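Local coordinates for CDP-4-keto-6-deoxy-D-glucose-3-dehydrase (Yersinia pseudotuberculosis, PDB 3BB8), which catalyses the C-3 dehydration of CDP-4-keto-6-deoxy-D-glucose with a vitamin B6 cofactor, a step towards the 3,6-dideoxysugars of lipopolysaccharide, at the interface of chains A and B. Sequence-based numbering; all coordinates share one arbitrary frame. Chains: chain A/B, CDP-4-keto-6-deoxy-D-glucose-3-dehydrase.

Contact 1: the interface of chains A and B. Residues chain A 359, 375, 377, 405-406; chain B 273, 276-277.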
loop_
_atom_site.group_PDB
_atom_site.type_symbol
_atom_site.label_atom_id
_atom_site.label_comp_id
_atom_site.label_asym_id
_atom_site.label_seq_id
_atom_site.Cartn_x
_atom_site.Cartn_y
_atom_site.Cartn_z
ATOM N N ARG A 359 -15.860 -24.062 22.085
ATOM C CA ARG A 359 -15.951 -23.424 20.778
ATOM C C ARG A 359 -15.157 -24.314 19.829
ATOM O O ARG A 359 -15.555 -24.531 18.685
ATOM C CB ARG A 359 -15.341 -22.017 20.835
ATOM C CG ARG A 359 -15.488 -21.195 19.556
ATOM C CD ARG A 359 -14.972 -19.763 19.755
ATOM N NE ARG A 359 -13.561 -19.745 20.141
ATOM C CZ ARG A 359 -12.877 -18.651 20.457
ATOM N NH1 ARG A 359 -13.463 -17.464 20.433
ATOM N NH2 ARG A 359 -11.604 -18.748 20.815
ATOM N N LEU A 375 -13.086 -16.609 14.035
ATOM C CA LEU A 375 -13.129 -16.041 15.363
ATOM C C LEU A 375 -13.256 -14.528 15.133
ATOM O O LEU A 375 -13.064 -14.063 14.011
ATOM C CB LEU A 375 -11.854 -16.402 16.132
ATOM C CG LEU A 375 -11.635 -17.917 16.322
ATOM C CD1 LEU A 375 -10.587 -18.146 17.403
ATOM C CD2 LEU A 375 -12.948 -18.607 16.729
ATOM N N PHE A 377 -11.661 -11.909 14.888
ATOM C CA PHE A 377 -10.359 -11.306 14.620
ATOM C C PHE A 377 -9.437 -11.512 15.819
ATOM O O PHE A 377 -9.377 -12.606 16.371
ATOM C CB PHE A 377 -10.506 -9.815 14.298
ATOM C CG PHE A 377 -11.484 -9.534 13.182
ATOM C CD1 PHE A 377 -11.440 -10.269 11.995
ATOM C CD2 PHE A 377 -12.479 -8.570 13.332
ATOM C CE1 PHE A 377 -12.379 -10.052 10.975
ATOM C CE2 PHE A 377 -13.427 -8.341 12.315
ATOM C CZ PHE A 377 -13.375 -9.087 11.139
ATOM N N MET A 405 -12.972 -13.374 22.992
ATOM C CA MET A 405 -11.757 -14.069 22.595
ATOM C C MET A 405 -11.914 -15.567 22.797
ATOM O O MET A 405 -11.440 -16.360 21.986
ATOM C CB MET A 405 -10.566 -13.565 23.415
ATOM C CG MET A 405 -9.260 -14.298 23.124
ATOM S SD MET A 405 -7.969 -13.879 24.308
ATOM C CE MET A 405 -8.719 -14.497 25.813
ATOM N N ASN A 406 -12.593 -15.948 23.875
ATOM C CA ASN A 406 -12.788 -17.363 24.192
ATOM C C ASN A 406 -14.044 -18.033 23.670
ATOM O O ASN A 406 -14.002 -19.192 23.267
ATOM C CB ASN A 406 -12.788 -17.578 25.708
ATOM C CG ASN A 406 -11.451 -17.309 26.336
ATOM O OD1 ASN A 406 -10.460 -17.959 26.002
ATOM N ND2 ASN A 406 -11.410 -16.343 27.255
ATOM N N PRO B 273 -6.324 -17.965 24.055
ATOM C CA PRO B 273 -6.760 -19.311 24.436
ATOM C C PRO B 273 -6.231 -20.361 23.465
ATOM O O PRO B 273 -5.892 -20.050 22.324
ATOM C CB PRO B 273 -8.281 -19.199 24.399
ATOM C CG PRO B 273 -8.500 -18.246 23.256
ATOM C CD PRO B 273 -7.448 -17.179 23.514
ATOM N N TYR B 276 -6.856 -20.973 19.242
ATOM C CA TYR B 276 -7.143 -19.724 18.543
ATOM C C TYR B 276 -6.557 -19.773 17.134
ATOM O O TYR B 276 -5.368 -20.028 16.957
ATOM C CB TYR B 276 -6.548 -18.534 19.296
ATOM C CG TYR B 276 -7.353 -17.272 19.129
ATOM C CD1 TYR B 276 -8.485 -17.047 19.905
ATOM C CD2 TYR B 276 -7.016 -16.322 18.159
ATOM C CE1 TYR B 276 -9.267 -15.915 19.723
ATOM C CE2 TYR B 276 -7.798 -15.184 17.966
ATOM C CZ TYR B 276 -8.922 -14.991 18.752
ATOM O OH TYR B 276 -9.717 -13.885 18.568
ATOM N N ASP B 277 -7.401 -19.523 16.139
ATOM C CA ASP B 277 -7.001 -19.548 14.739
ATOM C C ASP B 277 -5.652 -18.868 14.534
ATOM O O ASP B 277 -5.445 -17.735 14.973
ATOM C CB ASP B 277 -8.069 -18.848 13.891
ATOM C CG ASP B 277 -8.204 -19.453 12.506
ATOM O OD1 ASP B 277 -7.212 -19.451 11.743
ATOM O OD2 ASP B 277 -9.312 -19.937 12.184
#
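B:Tyr276 pushes its ring into a groove of A:Leu375, A:Met405 and the carbonyl of A:Phe377, a subunit contact in the aspartate aminotransferase fold of the DegT/DnrJ/EryC1 family, whose members commonly work as dimers. It illustrates how one tyrosine can use its face, rim and hydroxyl for different partners. A polar link across the interface is the hydrogen bond from the phenol OH of B:Tyr276 to the backbone O of A:Phe377, 2.6 Å long; the donor is tilted 29° from the carbonyl plane. It should hold the outer end of the ring in place.

Apolar packing covers one face. Methyl CD1 of A:Leu375 stands 3.5 Å from the ring centroid of B:Tyr276 in a CH-pi contact, shifted toward the CD1 and CE1 side of the ring. In A:Leu375, chi1 of -61° sets CG opposite the carbonyl carbon, and chi2 of -164° then points CD1 at the tyrosine and CD2 at a face of the A:Arg359 guanidinium. Farther along, A:Met405 lays CG against CD of B:Pro273 at 3.4 Å, and its sulfur SD touches the same proline carbon, also at 3.4 Å. The side-chain amide oxygen of A:Asn406 faces CG of this proline.

Within chain A, a charged group steadies the wall. A:Arg359 reaches the O of A:Met405 end-on with both terminal nitrogens, NH1 at 2.8 Å and NH2 at 2.7 Å, so two bonds grip one oxygen. NH1 comes from well above the carbonyl plane, NH2 from much nearer to it. This carbonyl belongs to the last turn of helix 399-407, whose negative end may favour the guanidinium charge. The same oxygen lies in plane at the rim of the B:Tyr276 ring, 3.2 Å from CE1, and NH2 of A:Arg359 comes within 3.7 Å of the neighbouring CD1.

Contact 2: the interface of chains A and B. Residues chain A 374-375, 377, 410; chain B 280.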
loop_
_atom_site.group_PDB
_atom_site.type_symbol
_atom_site.label_atom_id
_atom_site.label_comp_id
_atom_site.label_asym_id
_atom_site.label_seq_id
_atom_site.Cartn_x
_atom_site.Cartn_y
_atom_site.Cartn_z
ATOM N N ARG A 374 -15.234 -18.164 11.727
ATOM C CA ARG A 374 -14.110 -17.270 11.942
ATOM C C ARG A 374 -14.214 -16.731 13.350
ATOM O O ARG A 374 -15.309 -16.423 13.817
ATOM C CB ARG A 374 -14.154 -16.081 10.962
ATOM C CG ARG A 374 -13.923 -16.436 9.511
ATOM C CD ARG A 374 -12.482 -16.795 9.289
ATOM N NE ARG A 374 -12.212 -17.138 7.897
ATOM C CZ ARG A 374 -12.477 -18.317 7.348
ATOM N NH1 ARG A 374 -13.026 -19.290 8.072
ATOM N NH2 ARG A 374 -12.183 -18.527 6.071
ATOM N N LEU A 375 -13.086 -16.609 14.035
ATOM C CA LEU A 375 -13.129 -16.041 15.363
ATOM C C LEU A 375 -13.256 -14.528 15.133
ATOM O O LEU A 375 -13.064 -14.063 14.011
ATOM C CB LEU A 375 -11.854 -16.402 16.132
ATOM C CG LEU A 375 -11.635 -17.917 16.322
ATOM C CD1 LEU A 375 -10.587 -18.146 17.403
ATOM C CD2 LEU A 375 -12.948 -18.607 16.729
ATOM N N PHE A 377 -11.661 -11.909 14.888
ATOM C CA PHE A 377 -10.359 -11.306 14.620
ATOM C C PHE A 377 -9.437 -11.512 15.819
ATOM O O PHE A 377 -9.377 -12.606 16.371
ATOM C CB PHE A 377 -10.506 -9.815 14.298
ATOM C CG PHE A 377 -11.484 -9.534 13.182
ATOM C CD1 PHE A 377 -11.440 -10.269 11.995
ATOM C CD2 PHE A 377 -12.479 -8.570 13.332
ATOM C CE1 PHE A 377 -12.379 -10.052 10.975
ATOM C CE2 PHE A 377 -13.427 -8.341 12.315
ATOM C CZ PHE A 377 -13.375 -9.087 11.139
ATOM N N TRP A 410 -18.017 -16.153 14.246
ATOM C CA TRP A 410 -19.059 -15.727 13.326
ATOM C C TRP A 410 -19.113 -16.593 12.089
ATOM O O TRP A 410 -18.132 -17.242 11.734
ATOM C CB TRP A 410 -18.893 -14.249 12.925
ATOM C CG TRP A 410 -17.554 -13.865 12.337
ATOM C CD1 TRP A 410 -16.409 -13.579 13.022
ATOM C CD2 TRP A 410 -17.245 -13.678 10.948
ATOM N NE1 TRP A 410 -15.407 -13.218 12.148
ATOM C CE2 TRP A 410 -15.893 -13.271 10.870
ATOM C CE3 TRP A 410 -17.981 -13.813 9.762
ATOM C CZ2 TRP A 410 -15.260 -12.999 9.656
ATOM C CZ3 TRP A 410 -17.350 -13.541 8.550
ATOM C CH2 TRP A 410 -16.002 -13.138 8.508
ATOM N N TYR B 280 -5.563 -15.585 12.750
ATOM C CA TYR B 280 -5.869 -14.418 13.572
ATOM C C TYR B 280 -4.952 -14.263 14.787
ATOM O O TYR B 280 -5.359 -13.731 15.828
ATOM C CB TYR B 280 -7.330 -14.456 14.026
ATOM C CG TYR B 280 -8.341 -14.211 12.920
ATOM C CD1 TYR B 280 -9.699 -14.439 13.138
ATOM C CD2 TYR B 280 -7.951 -13.725 11.671
ATOM C CE1 TYR B 280 -10.646 -14.186 12.145
ATOM C CE2 TYR B 280 -8.891 -13.471 10.669
ATOM C CZ TYR B 280 -10.239 -13.702 10.918
ATOM O OH TYR B 280 -11.185 -13.435 9.956
#
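B:Tyr280 slides its ring between backbone and side chains of chain A, and the neighbours it meets there, A:Phe377 and A:Arg374, bury much of the remaining surface. The backbone of A:Phe377 does much of the touching: its CA sits over the face of the B:Tyr280 ring, 3.9 Å from the centroid, in a CH-pi contact. The side chain of A:Phe377 then runs on toward the far end of the tyrosine, where its CE1 approaches the phenol OH at 3.7 Å. A chi2 of 169° in B:Tyr280 brings the ring plane close to the line from CB back to CA and presents the face to this backbone.

A:Arg374 contributes its aliphatic stem, crossing the tyrosine at about a right angle. Its CD lies 3.7 Å from the OH of B:Tyr280, and its CB rests over the rim of one face of the A:Trp410 indole. The backbone O of A:Leu375 comes up beside CD1 of the tyrosine ring; A:Trp410 NE1 gives this oxygen a weak hydrogen bond of 3.1 Å, which may steady it from behind.

In the fold, A:Arg374, A:Leu375 and A:Phe377 belong to the loop that follows helix 359-368, with strand 408-411 behind it carrying A:Trp410. A:Phe377 also lines the pyridoxal phosphate pocket, while B:Tyr280 closes the short 3-10 helix 278-280 of the partner.

Contact 1 and contact 2 are adjoining parts of one surface, the centres of their C-alpha atoms about 7 Å apart. A:Leu375 and A:Phe377 serve both, though they turn mainly different atoms to the two tyrosines that one short stretch of chain B supplies. Contact 1 extends toward helices 359-368 and 399-407, contact 2 toward strand 408-411 and the cofactor pocket. Two-fold symmetry repeats both with the chains exchanged. Because A:Phe377 faces the partner and the cofactor alike, dimer formation may help to shape the active site, although the structure alone does not show such coupling.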